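Local coordinates for protein thymidylate synthase 1 (Bacillus subtilis, PDB 1BKP) that catalyses the reductive methylation of dUMP to dTMP, using 5,10-methylenetetrahydrofolate as both methyl donor and reductant, at residues T1-Y7 and E53-T59; K45-N51 and G211-I217; G104-Q110 and E151-L157; T158-T164 and E176-S181. All coordinates share one frame; numbering follows the deposited sequence.

Contact 1. Residues T1-Y7 and E53-T59; sequences TQFDKQY and EVPILTT
Leu57 divides its two methyl groups between two rings of the helix that opens the chain. Its CD2 lies over the face of Phe3, 3.6 Å from the ring centroid, and its CD1 over the face of Tyr7, 4.1 Å from that centroid; both are CH-pi contacts, displaced toward the rim. A branched leucine suits the place because one residue can serve two rings a helical turn apart. Each ring hangs down to it with CG opposite the backbone N (chi1 -179° in Phe3, 174° in Tyr7), and the Tyr7 hydroxyl runs on to the carbonyl of Met184. Asp4, on the first turn of the helix, crosses Thr58 at about a right angle and uses both carboxylate oxygens on their syn sides: OD1 accepts from Thr58 N at 2.9 Å and OD2 from Thr58 OG1 at 2.7 Å. Gln2, at the N-cap position, bends its chain at chi2 so that NE2 gives a nearly straight bond (170°) to Ile56 O, 2.8 Å away and in the amide plane. At the outer end Glu53 OE1 makes a salt bridge with the terminal amino group, Thr1 N, at 3.2 Å, and a water joins Thr1 OG1 to Glu53 O. The Thr58 hydroxyl also accepts from Phe239 N, leaving its proton for Asp4. The buried Asp4 carboxylate meets two donors from one residue, which would probably help it stay ionised.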
# COMPACT_ATOMS: atom_id res chain seq x y z
N THR A 1 15.78 -1.77 18.29
CA THR A 1 15.11 -1.10 17.18
C THR A 1 14.05 -0.25 17.73
O THR A 1 12.99 -0.22 17.14
CB THR A 1 14.42 -2.14 16.27
OG1 THR A 1 14.28 -3.28 17.04
CG2 THR A 1 15.27 -2.54 15.13
N GLN A 2 14.25 0.39 18.90
CA GLN A 2 13.23 1.16 19.42
C GLN A 2 12.33 1.86 18.35
O GLN A 2 12.68 2.66 17.43
CB GLN A 2 13.59 2.21 20.57
CG GLN A 2 13.28 1.59 22.13
CD GLN A 2 11.88 0.91 22.36
OE1 GLN A 2 11.75 0.04 23.22
NE2 GLN A 2 10.82 1.42 21.72
N PHE A 3 11.11 1.55 18.63
CA PHE A 3 10.01 2.23 18.06
C PHE A 3 10.13 3.67 18.65
O PHE A 3 9.79 4.60 17.98
CB PHE A 3 8.75 1.55 18.58
CG PHE A 3 7.46 2.15 18.04
CD1 PHE A 3 7.44 2.96 16.89
CD2 PHE A 3 6.28 1.95 18.70
CE1 PHE A 3 6.25 3.55 16.43
CE2 PHE A 3 5.07 2.58 18.19
CZ PHE A 3 5.08 3.35 17.10
N ASP A 4 10.61 3.88 19.87
CA ASP A 4 10.68 5.23 20.44
C ASP A 4 11.53 6.07 19.55
O ASP A 4 11.24 7.22 19.32
CB ASP A 4 11.39 5.22 21.80
CG ASP A 4 10.52 4.62 22.93
OD1 ASP A 4 9.39 5.05 23.06
OD2 ASP A 4 11.05 3.86 23.75
N LYS A 5 12.66 5.52 19.10
CA LYS A 5 13.55 6.32 18.23
C LYS A 5 12.95 6.72 16.90
O LYS A 5 12.98 7.86 16.50
CB LYS A 5 14.86 5.55 17.99
CG LYS A 5 15.64 5.48 19.31
CD LYS A 5 17.05 4.96 19.16
CE LYS A 5 17.63 4.80 20.54
NZ LYS A 5 17.50 6.11 21.24
N GLN A 6 12.32 5.74 16.25
CA GLN A 6 11.71 5.99 14.97
C GLN A 6 10.52 6.84 15.09
O GLN A 6 10.29 7.70 14.23
CB GLN A 6 11.36 4.65 14.28
CG GLN A 6 12.65 3.91 13.89
CD GLN A 6 12.32 2.67 13.00
OE1 GLN A 6 11.64 2.80 12.00
NE2 GLN A 6 12.72 1.51 13.43
N TYR A 7 9.74 6.61 16.15
CA TYR A 7 8.49 7.43 16.31
C TYR A 7 8.83 8.94 16.54
O TYR A 7 8.27 9.85 15.89
CB TYR A 7 7.70 6.84 17.50
CG TYR A 7 6.48 7.61 17.89
CD1 TYR A 7 5.29 7.39 17.22
CD2 TYR A 7 6.49 8.45 18.97
CE1 TYR A 7 4.08 7.99 17.60
CE2 TYR A 7 5.29 9.07 19.40
CZ TYR A 7 4.09 8.85 18.71
OH TYR A 7 2.90 9.50 19.03
N GLU A 53 13.16 -6.84 19.01
CA GLU A 53 12.40 -6.38 20.19
C GLU A 53 10.97 -6.05 19.74
O GLU A 53 10.70 -5.87 18.53
CB GLU A 53 13.06 -5.15 20.85
CG GLU A 53 13.31 -4.08 20.00
CD GLU A 53 14.08 -2.91 20.71
OE1 GLU A 53 15.19 -3.10 21.16
OE2 GLU A 53 13.58 -1.78 20.76
N VAL A 54 10.05 -6.00 20.71
CA VAL A 54 8.64 -5.70 20.47
C VAL A 54 8.53 -4.20 20.16
O VAL A 54 9.12 -3.42 20.85
CB VAL A 54 7.86 -6.03 21.76
CG1 VAL A 54 6.48 -5.45 21.71
CG2 VAL A 54 7.71 -7.56 21.82
N PRO A 55 7.91 -3.81 19.03
CA PRO A 55 7.82 -2.38 18.78
C PRO A 55 6.75 -1.75 19.69
O PRO A 55 5.58 -1.88 19.43
CB PRO A 55 7.43 -2.29 17.26
CG PRO A 55 6.74 -3.56 17.00
CD PRO A 55 7.46 -4.61 17.87
N ILE A 56 7.17 -1.12 20.79
CA ILE A 56 6.22 -0.50 21.68
C ILE A 56 6.89 0.69 22.29
O ILE A 56 8.16 0.78 22.34
CB ILE A 56 5.72 -1.52 22.74
CG1 ILE A 56 4.48 -0.99 23.49
CG2 ILE A 56 6.84 -1.91 23.73
CD1 ILE A 56 3.74 -2.13 24.25
N LEU A 57 6.09 1.75 22.44
CA LEU A 57 6.66 2.97 23.01
C LEU A 57 6.94 2.81 24.50
O LEU A 57 6.17 2.12 25.19
CB LEU A 57 5.69 4.14 22.93
CG LEU A 57 5.33 4.70 21.52
CD1 LEU A 57 4.70 6.12 21.73
CD2 LEU A 57 6.66 4.69 20.63
N THR A 58 8.00 3.47 25.00
CA THR A 58 8.20 3.48 26.46
C THR A 58 8.01 4.92 27.03
O THR A 58 8.05 5.14 28.26
CB THR A 58 9.48 2.93 26.86
OG1 THR A 58 10.56 3.77 26.40
CG2 THR A 58 9.61 1.41 26.39
N THR A 59 7.86 5.90 26.15
CA THR A 59 7.69 7.27 26.62
C THR A 59 6.27 7.55 27.14
O THR A 59 6.00 8.61 27.66
CB THR A 59 8.12 8.35 25.60
OG1 THR A 59 7.34 8.13 24.46
CG2 THR A 59 9.67 8.25 25.23
O HOH W 1 12.18 -4.98 16.36
O HOH W 2 10.88 -1.48 19.62
O HOH W 3 8.95 8.23 22.23

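Contact 2. Residues K45-N51 and G211-I217; sequences KQMRFDN and GEYIFNI
Strands 39-49 and 209-223 are antiparallel neighbours in the large mixed sheet of the thymidylate synthase fold, and this contact is where they pair. Backbone bonds join the hydrogen-bonded pairs Lys45-Ile217, Met47-Phe215 and Phe49-Tyr213. Beyond the strand Asn51 continues the pairing with its side chain, ND2 giving 2.8 Å to Gly211 O. Met47, Phe49 and Tyr213 pack toward helices 3-17 and 188-206, with Phe215 and Ile217 on the same face and Lys45, at its end, salt-bridged to Asp13. Here the Phe49 and Tyr213 rings lie rim to rim, CD2 of each 3.6 Å from the other's. The opposite face, mostly polar apart from Ile214, meets the second subunit. Arg48 bends at chi3 (72°), laying its guanidinium over Ile214 CG1 and turning NE to Glu212 OE2 at 2.9 Å; this bond is almost straight (174°) but comes from above the carboxylate plane. Arg48 NH2 adds a weak bond to Glu212 OE1, and NH1 reaches Gln46 OE1 at 3.1 Å. Gln46 NE2 meets Asn216 OD1 on a lone pair, at 2.9 Å. The guanidinium also donates to the carbonyls of Ile43 and Ser44 of the second subunit. A leucine in place of Arg48 would probably leave the Glu212 carboxylate without its opposite charge and those two carbonyls without a donor. Arginine fits because its several N-H groups can serve a carboxylate, an amide and the partner's backbone.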
# COMPACT_ATOMS: atom_id res chain seq x y z
N LYS A 45 5.37 7.94 5.16
CA LYS A 45 6.51 7.65 6.09
C LYS A 45 6.52 6.11 6.27
O LYS A 45 5.48 5.45 6.15
CB LYS A 45 6.27 8.32 7.49
CG LYS A 45 6.31 9.87 7.39
CD LYS A 45 7.78 10.32 7.18
CE LYS A 45 7.98 11.78 7.20
NZ LYS A 45 9.47 12.03 7.41
N GLN A 46 7.63 5.61 6.79
CA GLN A 46 7.79 4.18 6.95
C GLN A 46 8.60 3.85 8.21
O GLN A 46 9.60 4.51 8.47
CB GLN A 46 8.57 3.60 5.73
CG GLN A 46 8.76 2.12 5.88
CD GLN A 46 9.42 1.46 4.71
OE1 GLN A 46 10.61 1.21 4.77
NE2 GLN A 46 8.66 1.11 3.67
N MET A 47 8.18 2.83 8.96
CA MET A 47 8.98 2.36 10.10
C MET A 47 9.25 0.90 9.79
O MET A 47 8.33 0.23 9.24
CB MET A 47 8.19 2.52 11.43
CG MET A 47 8.04 4.01 11.76
SD MET A 47 7.00 4.25 13.24
CE MET A 47 5.54 3.79 12.66
N ARG A 48 10.48 0.44 10.10
CA ARG A 48 10.85 -0.98 9.84
C ARG A 48 11.53 -1.49 11.10
O ARG A 48 12.37 -0.77 11.66
CB ARG A 48 11.89 -1.11 8.73
CG ARG A 48 11.54 -0.44 7.46
CD ARG A 48 12.65 -0.69 6.44
NE ARG A 48 12.81 -2.03 5.84
CZ ARG A 48 12.56 -2.28 4.54
NH1 ARG A 48 11.95 -1.37 3.77
NH2 ARG A 48 12.82 -3.45 4.01
N PHE A 49 11.25 -2.74 11.44
CA PHE A 49 11.82 -3.35 12.64
C PHE A 49 12.29 -4.76 12.26
O PHE A 49 11.63 -5.49 11.47
CB PHE A 49 10.73 -3.44 13.71
CG PHE A 49 10.11 -2.14 14.00
CD1 PHE A 49 10.68 -1.28 14.95
CD2 PHE A 49 8.94 -1.77 13.39
CE1 PHE A 49 10.05 -0.13 15.24
CE2 PHE A 49 8.33 -0.60 13.71
CZ PHE A 49 8.86 0.20 14.61
N ASP A 50 13.34 -5.18 12.93
CA ASP A 50 13.90 -6.48 12.61
C ASP A 50 13.36 -7.57 13.55
O ASP A 50 13.70 -8.77 13.47
CB ASP A 50 15.43 -6.38 12.63
CG ASP A 50 15.99 -6.04 14.00
OD1 ASP A 50 15.26 -5.88 14.98
OD2 ASP A 50 17.22 -5.98 14.11
N ASN A 51 12.45 -7.17 14.42
CA ASN A 51 11.85 -8.07 15.37
C ASN A 51 12.74 -8.58 16.51
O ASN A 51 12.40 -9.56 17.21
CB ASN A 51 11.09 -9.23 14.66
CG ASN A 51 9.61 -8.87 14.44
OD1 ASN A 51 8.97 -8.36 15.37
ND2 ASN A 51 9.07 -9.07 13.20
N GLY A 211 10.45 -12.52 10.46
CA GLY A 211 11.26 -11.71 9.59
C GLY A 211 11.07 -10.27 9.99
O GLY A 211 10.83 -9.93 11.16
N GLU A 212 11.24 -9.40 9.01
CA GLU A 212 11.14 -7.94 9.24
C GLU A 212 9.69 -7.51 9.42
O GLU A 212 8.79 -8.24 8.96
CB GLU A 212 11.74 -7.26 7.99
CG GLU A 212 11.95 -5.83 8.19
CD GLU A 212 13.01 -5.29 7.27
OE1 GLU A 212 13.33 -5.94 6.25
OE2 GLU A 212 13.51 -4.18 7.58
N TYR A 213 9.42 -6.35 10.07
CA TYR A 213 8.02 -5.89 10.22
C TYR A 213 8.09 -4.41 9.73
O TYR A 213 8.93 -3.66 10.22
CB TYR A 213 7.63 -5.93 11.69
CG TYR A 213 6.35 -5.18 11.98
CD1 TYR A 213 5.15 -5.47 11.33
CD2 TYR A 213 6.34 -4.19 12.94
CE1 TYR A 213 3.96 -4.77 11.68
CE2 TYR A 213 5.16 -3.52 13.30
CZ TYR A 213 3.97 -3.84 12.66
OH TYR A 213 2.76 -3.25 13.12
N ILE A 214 7.32 -4.07 8.71
CA ILE A 214 7.33 -2.76 8.07
C ILE A 214 5.91 -2.15 8.21
O ILE A 214 4.94 -2.77 7.81
CB ILE A 214 7.70 -2.98 6.61
CG1 ILE A 214 9.06 -3.67 6.55
CG2 ILE A 214 7.73 -1.68 5.88
CD1 ILE A 214 9.13 -4.76 5.54
N PHE A 215 5.84 -0.86 8.53
CA PHE A 215 4.55 -0.20 8.78
C PHE A 215 4.61 1.11 8.00
O PHE A 215 5.48 1.95 8.22
CB PHE A 215 4.40 0.08 10.26
CG PHE A 215 2.96 0.53 10.67
CD1 PHE A 215 2.52 1.84 10.43
CD2 PHE A 215 2.06 -0.40 11.19
CE1 PHE A 215 1.16 2.25 10.70
CE2 PHE A 215 0.67 -0.04 11.50
CZ PHE A 215 0.21 1.27 11.25
N ASN A 216 3.78 1.18 7.01
CA ASN A 216 3.74 2.36 6.10
C ASN A 216 2.58 3.22 6.41
O ASN A 216 1.48 2.69 6.59
CB ASN A 216 3.51 1.86 4.67
CG ASN A 216 4.73 1.10 4.12
OD1 ASN A 216 5.84 1.64 4.13
ND2 ASN A 216 4.57 -0.19 3.86
N ILE A 217 2.73 4.54 6.30
CA ILE A 217 1.56 5.40 6.59
C ILE A 217 1.47 6.44 5.46
O ILE A 217 2.50 6.97 5.05
CB ILE A 217 1.71 6.23 7.86
CG1 ILE A 217 2.00 5.38 9.10
CG2 ILE A 217 0.38 6.95 8.19
CD1 ILE A 217 3.43 5.47 9.48
O HOH W 4 5.62 4.70 3.17

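Contact 3. Residues G104-Q110 and E151-L157; sequences GHAYGFQ and ELDAMAL
Glu151 comes up from its loop to two side chains of the 104-110 segment, His105 and Gln110. Its CB already lies 3.9 Å from Gln110 NE2, with CG running past the same nitrogen. CG is set beside the backbone N (chi1 -60°) and the chain beyond is extended, which carries CD in between His105 ND1 and Gln110 NE2. At the tip the oxygens part company. OE2 accepts a hydrogen bond from His105 ND1 at 2.7 Å; the oxygen lies in the imidazole plane, though the ring approaches from above the carboxylate plane. OE1 accepts from Gln110 NE2 at 2.9 Å, stands at the edge of the Phe109 ring near CE2, and has a salt bridge to Lys113. Gln110 NE2 gives its other hydrogen to His105 O, 3.0 Å away, while Gln110 OE1 takes one from Asn148; bonded at both ends, the amide is fixed in its rotation. His105 is the centre of an inverse gamma turn leading into helix 108-112, and Phe109 CZ covers one face of its imidazole. The facing segment leads from strand 143-145 toward the loop of the catalytic Cys160. Gly104 bridges to it at Met155, where a CB would run into Ala154 O, and His105 N bonds that same oxygen at 2.9 Å (171°). Unbranched Met155 extends along the turn, its CG 3.5 Å from His105 O. Further on, Leu157 CD1 meets the edge of the Tyr107 ring, 3.9 Å from CE2, and Tyr107 OH makes a weak hydrogen bond to Cys160 N.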
# COMPACT_ATOMS: atom_id res chain seq x y z
N GLY A 104 -21.42 -2.19 9.94
CA GLY A 104 -21.65 -2.36 8.52
C GLY A 104 -20.70 -3.42 7.96
O GLY A 104 -20.16 -4.22 8.66
N HIS A 105 -20.39 -3.30 6.70
CA HIS A 105 -19.58 -4.32 6.04
C HIS A 105 -18.10 -3.99 6.06
O HIS A 105 -17.50 -3.98 5.04
CB HIS A 105 -20.11 -4.44 4.60
CG HIS A 105 -21.43 -5.13 4.52
ND1 HIS A 105 -21.93 -5.62 3.33
CD2 HIS A 105 -22.34 -5.45 5.47
CE1 HIS A 105 -23.09 -6.22 3.55
NE2 HIS A 105 -23.36 -6.13 4.85
N ALA A 106 -17.59 -3.55 7.20
CA ALA A 106 -16.20 -3.14 7.39
C ALA A 106 -15.44 -4.10 8.26
O ALA A 106 -15.99 -4.97 9.00
CB ALA A 106 -16.22 -1.84 8.03
N TYR A 107 -14.14 -3.92 8.22
CA TYR A 107 -13.22 -4.66 9.01
C TYR A 107 -13.42 -6.15 9.06
O TYR A 107 -13.19 -6.83 8.06
CB TYR A 107 -13.12 -4.03 10.43
CG TYR A 107 -12.38 -2.71 10.52
CD1 TYR A 107 -10.99 -2.68 10.68
CD2 TYR A 107 -13.06 -1.49 10.49
CE1 TYR A 107 -10.28 -1.46 10.83
CE2 TYR A 107 -12.33 -0.28 10.65
CZ TYR A 107 -10.96 -0.28 10.82
OH TYR A 107 -10.25 0.89 10.98
N GLY A 108 -13.74 -6.66 10.25
CA GLY A 108 -13.97 -8.08 10.38
C GLY A 108 -14.90 -8.68 9.37
O GLY A 108 -14.69 -9.78 8.96
N PHE A 109 -15.92 -7.95 8.93
CA PHE A 109 -16.87 -8.44 7.93
C PHE A 109 -16.12 -8.78 6.62
O PHE A 109 -16.35 -9.86 6.04
CB PHE A 109 -17.91 -7.37 7.63
CG PHE A 109 -18.95 -7.82 6.65
CD1 PHE A 109 -20.07 -8.55 7.10
CD2 PHE A 109 -18.77 -7.61 5.28
CE1 PHE A 109 -20.99 -9.06 6.14
CE2 PHE A 109 -19.66 -8.13 4.34
CZ PHE A 109 -20.77 -8.85 4.77
N GLN A 110 -15.14 -7.96 6.22
CA GLN A 110 -14.43 -8.23 4.99
C GLN A 110 -13.56 -9.48 5.13
O GLN A 110 -13.36 -10.21 4.17
CB GLN A 110 -13.58 -7.02 4.61
CG GLN A 110 -14.49 -5.81 4.07
CD GLN A 110 -15.35 -6.25 2.89
OE1 GLN A 110 -14.87 -7.03 2.04
NE2 GLN A 110 -16.57 -5.77 2.80
N GLU A 151 -17.96 -2.19 -1.61
CA GLU A 151 -18.72 -2.07 -0.38
C GLU A 151 -18.39 -0.89 0.51
O GLU A 151 -18.98 -0.78 1.60
CB GLU A 151 -18.57 -3.38 0.44
CG GLU A 151 -19.08 -4.58 -0.32
CD GLU A 151 -19.58 -5.70 0.63
OE1 GLU A 151 -18.81 -6.48 1.18
OE2 GLU A 151 -20.79 -5.75 0.85
N LEU A 152 -17.66 0.09 -0.01
CA LEU A 152 -17.30 1.25 0.82
C LEU A 152 -18.54 1.99 1.38
O LEU A 152 -18.59 2.35 2.56
CB LEU A 152 -16.42 2.25 0.04
CG LEU A 152 -15.07 1.66 -0.37
CD1 LEU A 152 -14.30 2.57 -1.40
CD2 LEU A 152 -14.26 1.36 0.93
N ASP A 153 -19.59 2.02 0.58
CA ASP A 153 -20.77 2.76 1.01
C ASP A 153 -21.55 2.03 2.06
O ASP A 153 -22.39 2.60 2.70
CB ASP A 153 -21.68 3.10 -0.18
CG ASP A 153 -21.05 4.09 -1.12
OD1 ASP A 153 -20.35 5.03 -0.64
OD2 ASP A 153 -21.23 3.92 -2.32
N ALA A 154 -21.28 0.75 2.21
CA ALA A 154 -21.96 -0.05 3.21
C ALA A 154 -21.17 -0.14 4.51
O ALA A 154 -21.47 -0.96 5.41
CB ALA A 154 -22.22 -1.42 2.65
N MET A 155 -20.09 0.65 4.60
CA MET A 155 -19.26 0.59 5.80
C MET A 155 -19.54 1.82 6.68
O MET A 155 -19.61 2.94 6.17
CB MET A 155 -17.79 0.59 5.43
CG MET A 155 -17.39 -0.50 4.45
SD MET A 155 -15.56 -0.47 4.23
CE MET A 155 -15.50 -1.77 3.01
N ALA A 156 -19.73 1.60 7.99
CA ALA A 156 -19.99 2.72 8.93
C ALA A 156 -18.75 3.60 9.03
O ALA A 156 -18.85 4.78 9.38
CB ALA A 156 -20.37 2.19 10.33
N LEU A 157 -17.58 2.97 8.88
CA LEU A 157 -16.29 3.71 8.83
C LEU A 157 -15.33 2.93 7.87
O LEU A 157 -15.38 1.71 7.83
CB LEU A 157 -15.59 3.80 10.18
CG LEU A 157 -15.77 2.72 11.25
CD1 LEU A 157 -15.94 1.28 10.68
CD2 LEU A 157 -14.62 2.81 12.26

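Contact 4. Residues T158-T164 and E176-S181; sequences TPCVYET and EVRARS
Arg180 binds the backbone just before the catalytic Cys160: its NE gives a bond to Pro159 O at 2.9 Å and its NH2 one to Thr158 O at 3.0 Å, both from above the carbonyl planes. Its CG stands between the backbone N and the carbonyl carbon (chi1 53°), and the extended chain lies back along the loop, Cys160 SG over one face of the guanidinium. Its own N bonds Cys160 O at 3.0 Å. With an alanine in its place, the carbonyls of Thr158 and Pro159 would probably lose their donor and the loop be freer to shift. Arg180 probably also helps to bind dUMP beside Cys160, in a site shared between subunits, where Arg141 of the second subunit packs on it; its charge suits the nucleotide's phosphate. Arg178 NH1 reaches Tyr162 OH at 2.8 Å, the oxygen in the guanidinium plane and the ring turned 78° from it. From the second subunit, Glu176 forms a salt bridge with Arg178 NH2 and Glu163 a bond with Tyr162 OH. A beta bulge shifts the register by one between Val161 and Glu163. On the apolar face Val161 CG1 presses on Val177 CG1 at a tight 3.3 Å, and Val161 CG2 lies 4.1 Å from CB of the small Ala179. Asn191 and Tyr195 of helix 188-206 cover the valines. This hairpin, strands 161-169 and 172-183, lies between strands 143-145 and 209-223.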
# COMPACT_ATOMS: atom_id res chain seq x y z
N THR A 158 -14.50 3.65 7.11
CA THR A 158 -13.55 3.00 6.23
C THR A 158 -12.31 2.81 7.07
O THR A 158 -11.85 3.72 7.75
CB THR A 158 -13.20 3.84 5.00
OG1 THR A 158 -12.66 5.09 5.43
CG2 THR A 158 -14.46 4.02 4.08
N PRO A 159 -11.68 1.65 6.97
CA PRO A 159 -10.48 1.33 7.75
C PRO A 159 -9.24 2.18 7.54
O PRO A 159 -9.01 2.66 6.43
CB PRO A 159 -10.19 -0.14 7.33
CG PRO A 159 -10.63 -0.12 5.81
CD PRO A 159 -11.94 0.70 5.88
N CYS A 160 -8.52 2.45 8.62
CA CYS A 160 -7.25 3.15 8.54
C CYS A 160 -6.17 2.15 8.11
O CYS A 160 -5.48 2.38 7.13
CB CYS A 160 -6.81 3.80 9.85
SG CYS A 160 -7.68 5.42 10.16
N VAL A 161 -5.94 1.10 8.90
CA VAL A 161 -4.89 0.10 8.57
C VAL A 161 -5.68 -0.93 7.76
O VAL A 161 -6.38 -1.80 8.31
CB VAL A 161 -4.24 -0.53 9.87
CG1 VAL A 161 -3.14 -1.50 9.42
CG2 VAL A 161 -3.69 0.58 10.85
N TYR A 162 -5.56 -0.84 6.45
CA TYR A 162 -6.48 -1.58 5.61
C TYR A 162 -5.87 -2.73 4.80
O TYR A 162 -6.63 -3.47 4.13
CB TYR A 162 -7.15 -0.54 4.64
CG TYR A 162 -6.26 0.09 3.53
CD1 TYR A 162 -5.45 1.23 3.81
CD2 TYR A 162 -6.07 -0.56 2.29
CE1 TYR A 162 -4.50 1.66 2.93
CE2 TYR A 162 -5.12 -0.12 1.38
CZ TYR A 162 -4.33 1.02 1.72
OH TYR A 162 -3.43 1.55 0.85
N GLU A 163 -4.54 -2.84 4.77
CA GLU A 163 -3.97 -3.95 3.97
C GLU A 163 -2.71 -4.47 4.53
O GLU A 163 -2.00 -3.79 5.35
CB GLU A 163 -3.72 -3.50 2.47
CG GLU A 163 -2.60 -2.46 2.43
CD GLU A 163 -2.23 -2.05 0.98
OE1 GLU A 163 -2.48 -2.79 0.05
OE2 GLU A 163 -1.63 -1.01 0.80
N THR A 164 -2.41 -5.74 4.19
CA THR A 164 -1.14 -6.34 4.63
C THR A 164 -0.59 -7.11 3.43
O THR A 164 -1.33 -7.51 2.55
CB THR A 164 -1.28 -7.38 5.75
OG1 THR A 164 -2.01 -8.55 5.31
CG2 THR A 164 -2.09 -6.86 6.96
N GLU A 176 4.33 -6.65 5.87
CA GLU A 176 4.33 -5.23 5.51
C GLU A 176 2.87 -4.77 5.64
O GLU A 176 1.97 -5.36 5.06
CB GLU A 176 4.84 -5.03 4.06
CG GLU A 176 4.91 -3.57 3.70
CD GLU A 176 5.83 -3.24 2.52
OE1 GLU A 176 6.11 -4.15 1.71
OE2 GLU A 176 6.26 -2.08 2.41
N VAL A 177 2.63 -3.66 6.32
CA VAL A 177 1.26 -3.20 6.54
C VAL A 177 1.14 -1.75 6.03
O VAL A 177 2.11 -1.03 6.04
CB VAL A 177 1.06 -3.20 8.12
CG1 VAL A 177 -0.18 -2.60 8.57
CG2 VAL A 177 1.16 -4.63 8.66
N ARG A 178 -0.05 -1.31 5.67
CA ARG A 178 -0.21 0.11 5.30
C ARG A 178 -1.43 0.72 5.91
O ARG A 178 -2.53 0.11 5.82
CB ARG A 178 -0.29 0.37 3.78
CG ARG A 178 -0.17 1.92 3.43
CD ARG A 178 0.06 2.09 1.94
NE ARG A 178 0.22 3.51 1.67
CZ ARG A 178 -0.76 4.37 1.44
NH1 ARG A 178 -1.98 3.94 1.16
NH2 ARG A 178 -0.46 5.64 1.28
N ALA A 179 -1.27 1.90 6.45
CA ALA A 179 -2.39 2.72 6.92
C ALA A 179 -2.48 3.89 5.90
O ALA A 179 -1.49 4.58 5.62
CB ALA A 179 -2.09 3.33 8.28
N ARG A 180 -3.72 4.18 5.49
CA ARG A 180 -3.94 5.30 4.57
C ARG A 180 -3.75 6.61 5.27
O ARG A 180 -3.37 7.62 4.70
CB ARG A 180 -5.41 5.22 4.06
CG ARG A 180 -6.48 5.13 5.09
CD ARG A 180 -7.79 5.48 4.46
NE ARG A 180 -8.86 5.41 5.47
CZ ARG A 180 -9.38 6.44 6.08
NH1 ARG A 180 -8.87 7.65 5.89
NH2 ARG A 180 -10.37 6.26 6.94
N SER A 181 -3.99 6.55 6.58
CA SER A 181 -3.91 7.76 7.38
C SER A 181 -3.62 7.33 8.83
O SER A 181 -4.02 6.24 9.18
CB SER A 181 -5.32 8.44 7.41
OG SER A 181 -5.10 9.62 8.10

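Contacts 2 and 4 belong to one sheet, where strands 209-223 and 172-183 are neighbours: Asn216 O and Ala179 N lie 2.9 Å apart, a probable hydrogen bond. Contact 1 packs against contact 2, Gln6 NE2 standing 2.9 Å from Arg48 O and Phe3 touching Met47. Contact 3 meets contact 4 at the active site, where Tyr107 OH packs 3.3 Å from Pro159 CA. Contacts 1 and 3 lie on opposite sides of the chain's centre, their own centres about 32 Å apart. Contacts 2, 3 and 4 also touch the second subunit, in keeping with a dimer that probably shares its dUMP sites between chains.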